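Local coordinates for MutT/nudix family protein (Shewanella oneidensis, PDB 3GZ5), which probably regulates transcription of NAD metabolism genes in response to ADP-ribose, using a Nudix domain joined to a DNA-binding winged helix domain, at residues B[58-63]-B[69-74]; B[77-82]-B[126-131]; B[157-160]-B[164-167]; B[181-186]-B[194-199]; B[209-214]-B[220-225]. One frame throughout, in Å; residues are numbered along the deposited sequence.

Contact 1: B[58-63]-B[69-74]; sequences GFIDET and EQTVLR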
# COMPACT_ATOMS: atom_id res chain seq x y z
N GLY B 58 -13.75 -8.26 11.00
CA GLY B 58 -14.48 -9.51 10.86
C GLY B 58 -14.93 -9.78 9.44
O GLY B 58 -14.33 -9.31 8.48
N PHE B 59 -16.02 -10.54 9.32
CA PHE B 59 -16.43 -11.13 8.03
C PHE B 59 -17.18 -10.17 7.13
O PHE B 59 -17.90 -9.27 7.57
CB PHE B 59 -17.24 -12.43 8.24
CG PHE B 59 -16.51 -13.49 9.04
CD1 PHE B 59 -15.40 -14.14 8.53
CD2 PHE B 59 -16.94 -13.82 10.33
CE1 PHE B 59 -14.71 -15.13 9.29
CE2 PHE B 59 -16.26 -14.79 11.10
CZ PHE B 59 -15.14 -15.44 10.57
N ILE B 60 -17.01 -10.39 5.84
CA ILE B 60 -17.80 -9.71 4.81
C ILE B 60 -19.26 -10.17 4.95
O ILE B 60 -19.53 -11.35 5.20
CB ILE B 60 -17.18 -10.03 3.42
CG1 ILE B 60 -15.79 -9.42 3.33
CG2 ILE B 60 -18.09 -9.62 2.22
CD1 ILE B 60 -14.88 -10.10 2.35
N ASP B 61 -20.20 -9.23 4.86
CA ASP B 61 -21.61 -9.55 4.85
C ASP B 61 -22.14 -9.14 3.47
O ASP B 61 -22.27 -7.95 3.18
CB ASP B 61 -22.34 -8.83 5.98
CG ASP B 61 -23.80 -9.26 6.13
OD1 ASP B 61 -24.46 -9.55 5.11
OD2 ASP B 61 -24.30 -9.31 7.28
N GLU B 62 -22.41 -10.13 2.62
CA GLU B 62 -22.80 -9.85 1.22
C GLU B 62 -24.16 -9.18 1.08
O GLU B 62 -24.48 -8.65 0.02
CB GLU B 62 -22.74 -11.13 0.37
CG GLU B 62 -21.47 -11.93 0.59
CD GLU B 62 -21.12 -12.84 -0.57
OE1 GLU B 62 -21.92 -12.93 -1.53
OE2 GLU B 62 -20.02 -13.44 -0.51
N THR B 63 -24.95 -9.21 2.14
CA THR B 63 -26.29 -8.65 2.07
C THR B 63 -26.27 -7.13 2.33
O THR B 63 -27.27 -6.45 2.08
CB THR B 63 -27.28 -9.34 3.04
OG1 THR B 63 -27.01 -8.93 4.38
CG2 THR B 63 -27.15 -10.86 2.94
N GLU B 69 -14.17 -1.72 1.35
CA GLU B 69 -14.30 -0.49 2.12
C GLU B 69 -15.63 -0.41 2.88
O GLU B 69 -15.66 0.00 4.05
CB GLU B 69 -14.10 0.77 1.25
CG GLU B 69 -13.99 2.05 2.06
CD GLU B 69 -13.92 3.30 1.19
OE1 GLU B 69 -14.94 4.02 1.11
OE2 GLU B 69 -12.86 3.57 0.60
N GLN B 70 -16.73 -0.77 2.23
CA GLN B 70 -18.02 -0.80 2.94
C GLN B 70 -17.96 -1.80 4.11
O GLN B 70 -18.43 -1.53 5.19
CB GLN B 70 -19.17 -1.09 1.98
CG GLN B 70 -19.33 0.03 0.95
CD GLN B 70 -20.62 -0.02 0.11
OE1 GLN B 70 -20.87 0.88 -0.72
NE2 GLN B 70 -21.42 -1.04 0.32
N THR B 71 -17.32 -2.95 3.90
CA THR B 71 -17.11 -3.89 4.98
C THR B 71 -16.40 -3.24 6.20
O THR B 71 -16.91 -3.30 7.30
CB THR B 71 -16.36 -5.12 4.50
OG1 THR B 71 -17.10 -5.72 3.41
CG2 THR B 71 -16.19 -6.12 5.67
N VAL B 72 -15.26 -2.60 5.98
CA VAL B 72 -14.49 -2.02 7.08
C VAL B 72 -15.16 -0.80 7.74
O VAL B 72 -15.00 -0.58 8.93
CB VAL B 72 -12.99 -1.75 6.68
CG1 VAL B 72 -12.85 -0.54 5.75
CG2 VAL B 72 -12.11 -1.63 7.95
N LEU B 73 -15.94 -0.04 6.98
CA LEU B 73 -16.65 1.13 7.52
C LEU B 73 -17.83 0.71 8.39
O LEU B 73 -18.12 1.34 9.43
CB LEU B 73 -17.13 2.06 6.39
CG LEU B 73 -16.06 2.77 5.55
CD1 LEU B 73 -16.68 3.54 4.40
CD2 LEU B 73 -15.19 3.68 6.41
N ARG B 74 -18.52 -0.36 7.95
CA ARG B 74 -19.54 -1.00 8.77
C ARG B 74 -18.93 -1.53 10.05
O ARG B 74 -19.45 -1.23 11.11
CB ARG B 74 -20.27 -2.12 8.02
CG ARG B 74 -21.29 -2.85 8.91
CD ARG B 74 -22.01 -4.00 8.25
NE ARG B 74 -21.15 -4.92 7.52
CZ ARG B 74 -20.57 -6.01 8.03
NH1 ARG B 74 -19.84 -6.78 7.24
NH2 ARG B 74 -20.69 -6.32 9.31
O HOH W 1 -19.69 -8.91 9.66
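R74 reaches from the helix to the loop and gives a hydrogen bond from NH1 to F59 O at 3.2 Å; the acceptor lies 5° out of the guanidinium plane, and the donor sits in the plane of the F59 carbonyl. A water doubles the link, donating to F59 O and accepting from R74 NH2. D61 CB rests over one face of the guanidinium, 3.5 Å from NH1. T71 and I60 cross at about a right angle, with T71 OG1 3.9 Å from I60 CG1. The R74 chain leaves with CG anti to the backbone N and bends at chi3 (47°), which brings the NH1 edge up to F59 O. Further out, D65 and E78 form salt bridges with NH1 and NH2, while T71 OG1 bonds to S67 O. T63 N to D61 OD1 (3.0 Å) makes an Asx turn, and T63 OG1 adds a second bond at 2.7 Å. An alanine at D61 lacks the carboxylate, and T63 N and OG1 would probably be left without a mate and the loop freer to move. W103 of the second subunit packs on I60. Loop and helix correspond to the loop-helix part of the Nudix box, whose sequence appears only partly kept.

Contact 2: B[77-82]-B[126-131]; sequences AEKTAV and SDVKWW. With NA (sodium ion), chain D.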
# COMPACT_ATOMS: atom_id res chain seq x y z
N ALA B 77 -18.32 1.41 12.31
CA ALA B 77 -19.55 2.07 12.73
C ALA B 77 -20.34 1.23 13.75
O ALA B 77 -21.07 1.79 14.56
CB ALA B 77 -20.41 2.40 11.52
N GLU B 78 -20.20 -0.09 13.67
CA GLU B 78 -20.78 -1.04 14.63
C GLU B 78 -20.19 -0.88 16.03
O GLU B 78 -20.78 -1.31 17.03
CB GLU B 78 -20.56 -2.48 14.16
CG GLU B 78 -21.44 -2.88 13.00
CD GLU B 78 -21.22 -4.29 12.53
OE1 GLU B 78 -20.18 -4.90 12.84
OE2 GLU B 78 -22.08 -4.81 11.81
N LYS B 79 -19.02 -0.24 16.09
CA LYS B 79 -18.28 -0.02 17.33
C LYS B 79 -18.32 1.43 17.78
O LYS B 79 -18.29 1.70 18.99
CB LYS B 79 -16.81 -0.46 17.18
CG LYS B 79 -16.62 -1.91 16.79
CD LYS B 79 -17.05 -2.79 17.95
CE LYS B 79 -17.83 -4.01 17.48
NZ LYS B 79 -18.05 -4.94 18.62
N THR B 80 -18.35 2.37 16.83
CA THR B 80 -18.16 3.80 17.14
C THR B 80 -19.39 4.64 16.87
O THR B 80 -19.49 5.78 17.36
CB THR B 80 -17.02 4.42 16.29
OG1 THR B 80 -17.34 4.25 14.91
CG2 THR B 80 -15.70 3.75 16.57
N ALA B 81 -20.32 4.10 16.07
CA ALA B 81 -21.47 4.87 15.59
C ALA B 81 -21.14 6.02 14.63
O ALA B 81 -21.95 6.90 14.39
CB ALA B 81 -22.28 5.38 16.78
N VAL B 82 -19.93 6.02 14.08
CA VAL B 82 -19.47 7.06 13.15
C VAL B 82 -18.67 6.42 12.03
O VAL B 82 -17.86 5.51 12.29
CB VAL B 82 -18.44 8.06 13.80
CG1 VAL B 82 -18.39 9.40 13.03
CG2 VAL B 82 -18.71 8.32 15.25
N SER B 126 -18.52 -1.59 27.19
CA SER B 126 -17.38 -2.15 27.95
C SER B 126 -16.39 -3.05 27.18
O SER B 126 -15.29 -3.33 27.67
CB SER B 126 -17.87 -2.88 29.22
OG SER B 126 -18.99 -3.71 28.95
N ASP B 127 -16.77 -3.48 25.99
CA ASP B 127 -15.86 -4.31 25.18
C ASP B 127 -15.21 -3.52 24.03
O ASP B 127 -14.54 -4.10 23.17
CB ASP B 127 -16.59 -5.56 24.66
CG ASP B 127 -17.67 -5.23 23.66
OD1 ASP B 127 -18.33 -4.17 23.81
OD2 ASP B 127 -17.84 -6.02 22.71
N VAL B 128 -15.43 -2.20 24.04
CA VAL B 128 -14.79 -1.25 23.09
C VAL B 128 -14.15 -0.08 23.84
O VAL B 128 -14.83 0.67 24.56
CB VAL B 128 -15.81 -0.69 22.04
CG1 VAL B 128 -15.08 0.09 20.96
CG2 VAL B 128 -16.64 -1.81 21.42
N LYS B 129 -12.84 0.11 23.65
CA LYS B 129 -12.09 1.12 24.38
C LYS B 129 -10.93 1.72 23.57
O LYS B 129 -10.22 1.00 22.87
CB LYS B 129 -11.56 0.52 25.70
CG LYS B 129 -10.83 1.48 26.63
CD LYS B 129 -10.48 0.79 27.96
CE LYS B 129 -9.58 1.66 28.86
NZ LYS B 129 -10.32 2.78 29.55
N TRP B 130 -10.76 3.04 23.68
CA TRP B 130 -9.55 3.72 23.20
C TRP B 130 -8.39 3.42 24.14
O TRP B 130 -8.45 3.75 25.33
CB TRP B 130 -9.75 5.22 23.16
CG TRP B 130 -10.58 5.76 22.03
CD1 TRP B 130 -11.78 6.37 22.14
CD2 TRP B 130 -10.25 5.76 20.63
NE1 TRP B 130 -12.24 6.75 20.90
CE2 TRP B 130 -11.31 6.38 19.96
CE3 TRP B 130 -9.15 5.29 19.89
CZ2 TRP B 130 -11.32 6.56 18.56
CZ3 TRP B 130 -9.16 5.46 18.51
CH2 TRP B 130 -10.24 6.09 17.87
N TRP B 131 -7.33 2.83 23.60
CA TRP B 131 -6.14 2.49 24.38
C TRP B 131 -4.92 3.32 23.97
O TRP B 131 -4.66 3.46 22.79
CB TRP B 131 -5.80 1.02 24.20
CG TRP B 131 -6.75 0.08 24.86
CD1 TRP B 131 -7.86 -0.50 24.31
CD2 TRP B 131 -6.68 -0.39 26.21
NE1 TRP B 131 -8.49 -1.30 25.23
CE2 TRP B 131 -7.78 -1.26 26.40
CE3 TRP B 131 -5.79 -0.17 27.27
CZ2 TRP B 131 -8.01 -1.91 27.62
CZ3 TRP B 131 -6.02 -0.82 28.48
CH2 TRP B 131 -7.12 -1.67 28.65
NA NA D . -15.97 1.89 26.12
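K79 lays the middle of its aliphatic chain on V128, its CD 3.6 Å from CG2 of the valine and its CB 4.2 Å from CG1. The two side chains cross obliquely, one methyl of V128 meeting each of those two carbons. Bends at chi2 (-69°) and chi3 (139°) carry the lysine chain along the valine toward D127. There NZ comes within 4.2 Å of D127 OD2: a charge pair of opposite sign, too long for a salt bridge, so the contact is mainly apolar, with at most a mild electrostatic pull at its outer end. On the strand side the backbone of V128 has a second task. Its carbonyl O binds the sodium ion at 2.3 Å, and the site is shared with the carbonyl oxygens of I122 and V125. T80 OG1 accepts from V82 N at 3.2 Å in an ST turn that starts at T80, the last helical residue, and also bonds to L76 O; A81, just beyond, adopts positive phi. Helix 68-80 thus lies with its last turn against the start of strand 128-132. That strand pairs antiparallel with strand 36-43, whose V42 touches K79 and whose L40 touches both T80 and W130.

Contact 3: B[157-160]-B[164-167]; sequences TQKA and LVPG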
# COMPACT_ATOMS: atom_id res chain seq x y z
N THR B 157 3.80 7.28 10.37
CA THR B 157 5.07 8.00 10.33
C THR B 157 5.41 8.55 8.94
O THR B 157 5.75 9.72 8.83
CB THR B 157 6.20 7.14 10.94
OG1 THR B 157 5.82 6.82 12.29
CG2 THR B 157 7.50 7.88 10.96
N GLN B 158 5.28 7.72 7.89
CA GLN B 158 5.45 8.20 6.52
C GLN B 158 4.40 9.22 6.11
O GLN B 158 4.70 10.17 5.38
CB GLN B 158 5.49 7.05 5.48
CG GLN B 158 6.57 6.00 5.71
CD GLN B 158 8.00 6.57 5.72
OE1 GLN B 158 8.64 6.65 6.78
NE2 GLN B 158 8.49 6.96 4.54
N LYS B 159 3.16 9.05 6.55
CA LYS B 159 2.14 10.06 6.30
C LYS B 159 2.53 11.42 6.91
O LYS B 159 2.27 12.45 6.30
CB LYS B 159 0.76 9.63 6.83
CG LYS B 159 0.19 8.41 6.16
CD LYS B 159 -0.16 8.64 4.73
CE LYS B 159 -0.64 7.34 4.16
NZ LYS B 159 -1.25 7.51 2.82
N ALA B 160 3.11 11.42 8.11
CA ALA B 160 3.58 12.65 8.78
C ALA B 160 4.69 13.34 7.98
O ALA B 160 4.87 14.54 8.06
CB ALA B 160 4.04 12.37 10.20
N LEU B 164 -0.58 15.82 5.13
CA LEU B 164 -1.25 16.37 6.32
C LEU B 164 -2.39 15.46 6.76
O LEU B 164 -3.28 15.88 7.50
CB LEU B 164 -1.78 17.79 6.05
CG LEU B 164 -0.79 18.88 5.62
CD1 LEU B 164 -1.52 20.19 5.34
CD2 LEU B 164 0.26 19.12 6.71
N VAL B 165 -2.34 14.21 6.31
CA VAL B 165 -3.21 13.15 6.77
C VAL B 165 -3.30 13.07 8.32
O VAL B 165 -4.39 12.80 8.85
CB VAL B 165 -2.84 11.77 6.08
CG1 VAL B 165 -3.50 10.60 6.77
CG2 VAL B 165 -3.20 11.77 4.56
N PRO B 166 -2.18 13.30 9.06
CA PRO B 166 -2.42 13.35 10.52
C PRO B 166 -3.47 14.34 11.02
O PRO B 166 -3.97 14.17 12.10
CB PRO B 166 -1.04 13.65 11.11
CG PRO B 166 -0.09 13.04 10.08
CD PRO B 166 -0.74 13.43 8.76
N GLY B 167 -3.84 15.35 10.24
CA GLY B 167 -4.91 16.24 10.66
C GLY B 167 -6.24 15.56 10.93
O GLY B 167 -7.03 16.05 11.73
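K159 turns CG beside its backbone N (chi1 -64°) and bends again at chi2 (-67°); the two bends lead the chain off along the helix to a salt bridge with E88, leaving CB as the part that meets V165, 4.3 Å from V165 CB. V165 comes from the 3-10 turn with its CB directed at the helix. Next to it the ring of P166, puckered C-gamma exo, sets its CG against A160. That atom lies 3.9 Å from A160 CA and 4.2 Å from A160 CB, so the proline rests on the helix backbone as much as on the methyl. Its CD sits 4.0 Å from K159 O. No hydrogen bond joins the two segments directly, but S163 OG bonds both to K159 O and to V165 N. The turn is closed by G167 N giving a hydrogen bond to L164 O at 2.8 Å; a side chain at G167 would be crowded by that same oxygen. All four touching residues are buried, with L186 of helix 176-187 lying against P166. This 3-10 turn folds against the last turns of helix 145-162 and leads on to strand 174-175 and helix 176-187 of the winged helix fold.

Contact 4: B[181-186]-B[194-199]; sequences HVHEVL and KSFRRR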
# COMPACT_ATOMS: atom_id res chain seq x y z
N HIS B 181 1.99 19.45 16.39
CA HIS B 181 2.24 18.53 17.48
C HIS B 181 1.89 17.06 17.17
O HIS B 181 2.66 16.16 17.51
CB HIS B 181 1.59 18.98 18.78
CG HIS B 181 2.04 18.18 19.97
ND1 HIS B 181 3.37 18.09 20.34
CD2 HIS B 181 1.36 17.41 20.84
CE1 HIS B 181 3.48 17.30 21.39
NE2 HIS B 181 2.27 16.87 21.72
N VAL B 182 0.75 16.82 16.51
CA VAL B 182 0.43 15.46 16.08
C VAL B 182 1.51 14.90 15.17
O VAL B 182 1.86 13.73 15.30
CB VAL B 182 -0.94 15.31 15.34
CG1 VAL B 182 -1.26 13.83 15.19
CG2 VAL B 182 -2.04 15.97 16.10
N HIS B 183 2.02 15.71 14.24
CA HIS B 183 3.10 15.26 13.35
C HIS B 183 4.40 14.94 14.15
O HIS B 183 5.08 13.95 13.87
CB HIS B 183 3.41 16.30 12.26
CG HIS B 183 2.40 16.37 11.14
ND1 HIS B 183 2.71 16.06 9.84
CD2 HIS B 183 1.11 16.76 11.14
CE1 HIS B 183 1.65 16.24 9.07
NE2 HIS B 183 0.66 16.67 9.84
N GLU B 184 4.72 15.80 15.13
CA GLU B 184 5.86 15.57 16.03
C GLU B 184 5.71 14.26 16.81
O GLU B 184 6.65 13.49 16.89
CB GLU B 184 6.06 16.76 16.98
CG GLU B 184 6.57 18.00 16.27
CD GLU B 184 6.61 19.25 17.14
OE1 GLU B 184 7.18 20.26 16.69
OE2 GLU B 184 6.07 19.24 18.27
N VAL B 185 4.52 13.98 17.34
CA VAL B 185 4.28 12.72 18.05
C VAL B 185 4.58 11.51 17.14
O VAL B 185 5.15 10.52 17.59
CB VAL B 185 2.84 12.62 18.61
CG1 VAL B 185 2.57 11.25 19.27
CG2 VAL B 185 2.59 13.73 19.61
N LEU B 186 4.19 11.62 15.87
CA LEU B 186 4.32 10.51 14.91
C LEU B 186 5.76 10.29 14.49
O LEU B 186 6.18 9.17 14.26
CB LEU B 186 3.44 10.71 13.68
CG LEU B 186 1.95 10.50 13.96
CD1 LEU B 186 1.09 10.99 12.78
CD2 LEU B 186 1.69 9.03 14.27
N LYS B 194 8.54 26.71 11.43
CA LYS B 194 8.44 27.73 10.38
C LYS B 194 8.59 27.11 8.99
O LYS B 194 7.99 27.60 8.02
CB LYS B 194 9.50 28.82 10.63
CG LYS B 194 9.81 29.72 9.44
CD LYS B 194 9.09 31.07 9.55
CE LYS B 194 9.94 32.19 8.94
NZ LYS B 194 10.25 31.96 7.49
N SER B 195 9.38 26.04 8.90
CA SER B 195 9.41 25.21 7.70
C SER B 195 8.02 24.56 7.50
O SER B 195 7.46 24.59 6.40
CB SER B 195 10.48 24.12 7.81
OG SER B 195 11.75 24.64 8.13
N PHE B 196 7.48 23.99 8.58
CA PHE B 196 6.19 23.31 8.57
C PHE B 196 5.07 24.22 8.06
O PHE B 196 4.39 23.87 7.10
CB PHE B 196 5.85 22.76 9.96
CG PHE B 196 4.62 21.88 9.98
CD1 PHE B 196 4.59 20.67 9.28
CD2 PHE B 196 3.50 22.26 10.73
CE1 PHE B 196 3.45 19.85 9.31
CE2 PHE B 196 2.36 21.43 10.77
CZ PHE B 196 2.34 20.23 10.05
N ARG B 197 4.90 25.37 8.71
CA ARG B 197 3.99 26.44 8.26
C ARG B 197 4.16 26.85 6.81
O ARG B 197 3.17 26.96 6.08
CB ARG B 197 4.10 27.67 9.16
CG ARG B 197 3.19 27.60 10.35
CD ARG B 197 3.68 28.47 11.48
NE ARG B 197 2.89 28.29 12.70
CZ ARG B 197 3.07 27.31 13.59
NH1 ARG B 197 4.01 26.38 13.41
NH2 ARG B 197 2.29 27.25 14.67
N ARG B 198 5.40 27.04 6.38
CA ARG B 198 5.73 27.26 4.96
C ARG B 198 5.18 26.14 4.04
O ARG B 198 4.56 26.42 3.02
CB ARG B 198 7.25 27.46 4.78
CG ARG B 198 7.80 27.36 3.34
CD ARG B 198 9.15 28.13 3.13
NE ARG B 198 10.13 27.90 4.20
CZ ARG B 198 10.28 28.68 5.28
NH1 ARG B 198 11.20 28.38 6.20
NH2 ARG B 198 9.50 29.76 5.45
N ARG B 199 5.42 24.88 4.40
CA ARG B 199 4.91 23.75 3.61
C ARG B 199 3.37 23.66 3.62
O ARG B 199 2.75 23.46 2.58
CB ARG B 199 5.58 22.43 4.02
CG ARG B 199 6.76 22.01 3.10
CD ARG B 199 7.70 20.97 3.76
NE ARG B 199 7.31 19.58 3.49
CZ ARG B 199 6.44 18.87 4.23
NH1 ARG B 199 5.84 19.41 5.29
NH2 ARG B 199 6.17 17.62 3.90
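H183 ND1 is held by a hydrogen bond to the backbone O of A160, and this fixes the turn of the ring on whose face F196 lands. Since a carbonyl can only accept, ND1 is expected to carry the proton in this bond. F196 arrives end-on: CZ stands 3.8 Å above the imidazole plane, over its centre, and the nearest atom pair is CZ to H183 CD2, also 3.8 Å. CE1 is the other phenyl atom to reach the ring, 3.9 Å from ND1. The planes meet at 61° with the centroids 5.0 Å apart, an edge-to-face pair in which the phenyl gives the edge and the imidazole the face. F196 extends straight off its helix, with CG anti to the backbone N (chi1 -172°), and so bridges helices whose nearest CA atoms, those of H183 and F196, are still 9.9 Å apart. P166 packs on H183, while L179 and I191 touch the phenyl, so both rings are enclosed. The surroundings are polar as well: E184 OE1 accepts from Q180 NE2 and from I191 N, bracing the link between the helices. Helices 176-187 and 193-203 fit the helix-turn-helix of a winged helix, the second probably the recognition helix, and the exposed K194 and R198 on it are consistent with a DNA-facing side. The chemistry implies an imidazole fixed by its ND1 bond, with a C-H edge of F196 against its face and R199 NH1 6.5 Å from ND1; a positive charge on the ring would probably be disfavoured.

Contact 5: B[209-214]-B[220-225]; sequences TGLKRT and ANLYCL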
# COMPACT_ATOMS: atom_id res chain seq x y z
N THR B 209 -10.69 29.29 8.91
CA THR B 209 -12.04 29.59 9.31
C THR B 209 -12.23 31.10 9.55
O THR B 209 -13.34 31.64 9.43
CB THR B 209 -12.45 28.75 10.55
OG1 THR B 209 -12.49 27.34 10.21
CG2 THR B 209 -13.81 29.13 11.03
N GLY B 210 -11.14 31.79 9.87
CA GLY B 210 -11.24 33.19 10.27
C GLY B 210 -11.50 33.26 11.75
O GLY B 210 -11.47 34.34 12.33
N LEU B 211 -11.75 32.11 12.37
CA LEU B 211 -11.92 32.05 13.82
C LEU B 211 -10.59 31.93 14.53
O LEU B 211 -9.58 31.58 13.92
CB LEU B 211 -12.82 30.89 14.24
CG LEU B 211 -14.17 30.67 13.55
CD1 LEU B 211 -14.91 29.60 14.34
CD2 LEU B 211 -15.00 31.95 13.44
N LYS B 212 -10.60 32.23 15.82
CA LYS B 212 -9.39 32.18 16.65
C LYS B 212 -9.63 31.35 17.90
O LYS B 212 -10.73 31.31 18.44
CB LYS B 212 -8.96 33.60 17.05
CG LYS B 212 -9.13 34.66 15.97
CD LYS B 212 -8.13 34.53 14.84
CE LYS B 212 -8.62 35.26 13.61
NZ LYS B 212 -7.57 35.37 12.58
N ARG B 213 -8.59 30.66 18.36
CA ARG B 213 -8.60 29.98 19.66
C ARG B 213 -7.38 30.44 20.45
O ARG B 213 -6.24 30.23 20.02
CB ARG B 213 -8.58 28.46 19.49
CG ARG B 213 -8.16 27.66 20.74
CD ARG B 213 -8.17 26.16 20.46
NE ARG B 213 -9.48 25.78 19.95
CZ ARG B 213 -9.74 24.73 19.17
NH1 ARG B 213 -8.76 23.91 18.78
NH2 ARG B 213 -10.99 24.51 18.78
N THR B 214 -7.61 31.07 21.59
CA THR B 214 -6.50 31.57 22.42
C THR B 214 -6.12 30.63 23.57
O THR B 214 -5.37 29.67 23.36
CB THR B 214 -6.74 33.00 22.93
OG1 THR B 214 -5.56 33.46 23.59
CG2 THR B 214 -7.95 33.06 23.88
N ALA B 220 -4.86 31.75 18.09
CA ALA B 220 -4.49 31.00 16.89
C ALA B 220 -5.65 30.75 15.91
O ALA B 220 -6.76 30.40 16.32
CB ALA B 220 -3.78 29.69 17.28
N ASN B 221 -5.37 30.95 14.62
CA ASN B 221 -6.29 30.60 13.53
C ASN B 221 -6.78 29.15 13.57
O ASN B 221 -6.00 28.20 13.76
CB ASN B 221 -5.62 30.84 12.17
CG ASN B 221 -5.27 32.30 11.93
OD1 ASN B 221 -5.21 33.12 12.87
ND2 ASN B 221 -5.02 32.63 10.67
N LEU B 222 -8.09 28.99 13.38
CA LEU B 222 -8.75 27.68 13.40
C LEU B 222 -8.97 27.24 11.97
O LEU B 222 -9.53 27.98 11.17
CB LEU B 222 -10.06 27.75 14.18
CG LEU B 222 -9.92 27.81 15.71
CD1 LEU B 222 -11.25 28.18 16.40
CD2 LEU B 222 -9.37 26.50 16.24
N TYR B 223 -8.49 26.04 11.66
CA TYR B 223 -8.48 25.55 10.29
C TYR B 223 -9.29 24.26 10.17
O TYR B 223 -9.40 23.50 11.13
CB TYR B 223 -7.06 25.27 9.82
CG TYR B 223 -6.13 26.47 9.78
CD1 TYR B 223 -6.05 27.29 8.63
CD2 TYR B 223 -5.32 26.79 10.88
CE1 TYR B 223 -5.17 28.38 8.58
CE2 TYR B 223 -4.46 27.88 10.84
CZ TYR B 223 -4.37 28.66 9.69
OH TYR B 223 -3.50 29.74 9.68
N CYS B 224 -9.85 24.04 8.98
CA CYS B 224 -10.44 22.74 8.64
C CYS B 224 -9.60 22.16 7.53
O CYS B 224 -8.99 22.91 6.76
CB CYS B 224 -11.87 22.90 8.10
SG CYS B 224 -13.01 23.55 9.29
N LEU B 225 -9.63 20.83 7.42
CA LEU B 225 -9.06 20.16 6.27
C LEU B 225 -9.98 20.24 5.05
O LEU B 225 -11.18 19.98 5.15
CB LEU B 225 -8.76 18.68 6.58
CG LEU B 225 -7.58 18.37 7.51
CD1 LEU B 225 -7.38 16.87 7.72
CD2 LEU B 225 -6.32 19.00 6.96
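R213 and A220 exchange backbone hydrogen bonds, R213 N to A220 O and A220 N to R213 O, each 2.8 Å long, as an antiparallel hydrogen-bonded pair. Next to them K212 and N221 form a non-hydrogen-bonded pair whose side chains lie side by side, pointing the same way. K212 NZ donates to N221 OD1 at 3.3 Å, but from well above the amide carbonyl plane (59° out of it). A leucine in place of N221 offers no acceptor, and the K212 ammonium would probably be free to swing. L222 uses both backbone polar atoms: its N gives to L211 O at 3.0 Å, and its O accepts from T209 N at 2.9 Å almost in line with the C=O bond. Two residues of one strand thus serve a single residue of the other, because the chain turns a corner at G210, whose own N bonds to D208 OD1. This hairpin, strands 206-213 and 220-225, is the wing of the winged helix domain. On the face that carries R213 and A220, the R213 chain, bent at chi3 (-55°), spreads its guanidinium flat over L222 CD2, 3.4 Å from CZ. R213 NH1 is satisfied by a salt bridge to E178. The second methyl of L222, CD1, packs 3.8 Å from L211 CB.

Contacts 1 and 2 use successive turns of helix 68-80, their centres about 16 Å apart; the helix meets its preceding loop in contact 1 and the strand whose V128 helps bind the sodium ion in contact 2. Contacts 3 and 4 are neighbours, about 10 Å between centres, joined by a probable hydrogen bond from T157 OG1 to L186 O (3.1 Å). Contact 3 also touches the wing of contact 5, through G167 C and L225 CD1 at 3.6 Å, whereas contacts 4 and 5 stay about 7 Å apart at their nearest atoms. Contacts 1 and 4 lie on opposite sides of the chain's centre, about 35 Å apart between centres.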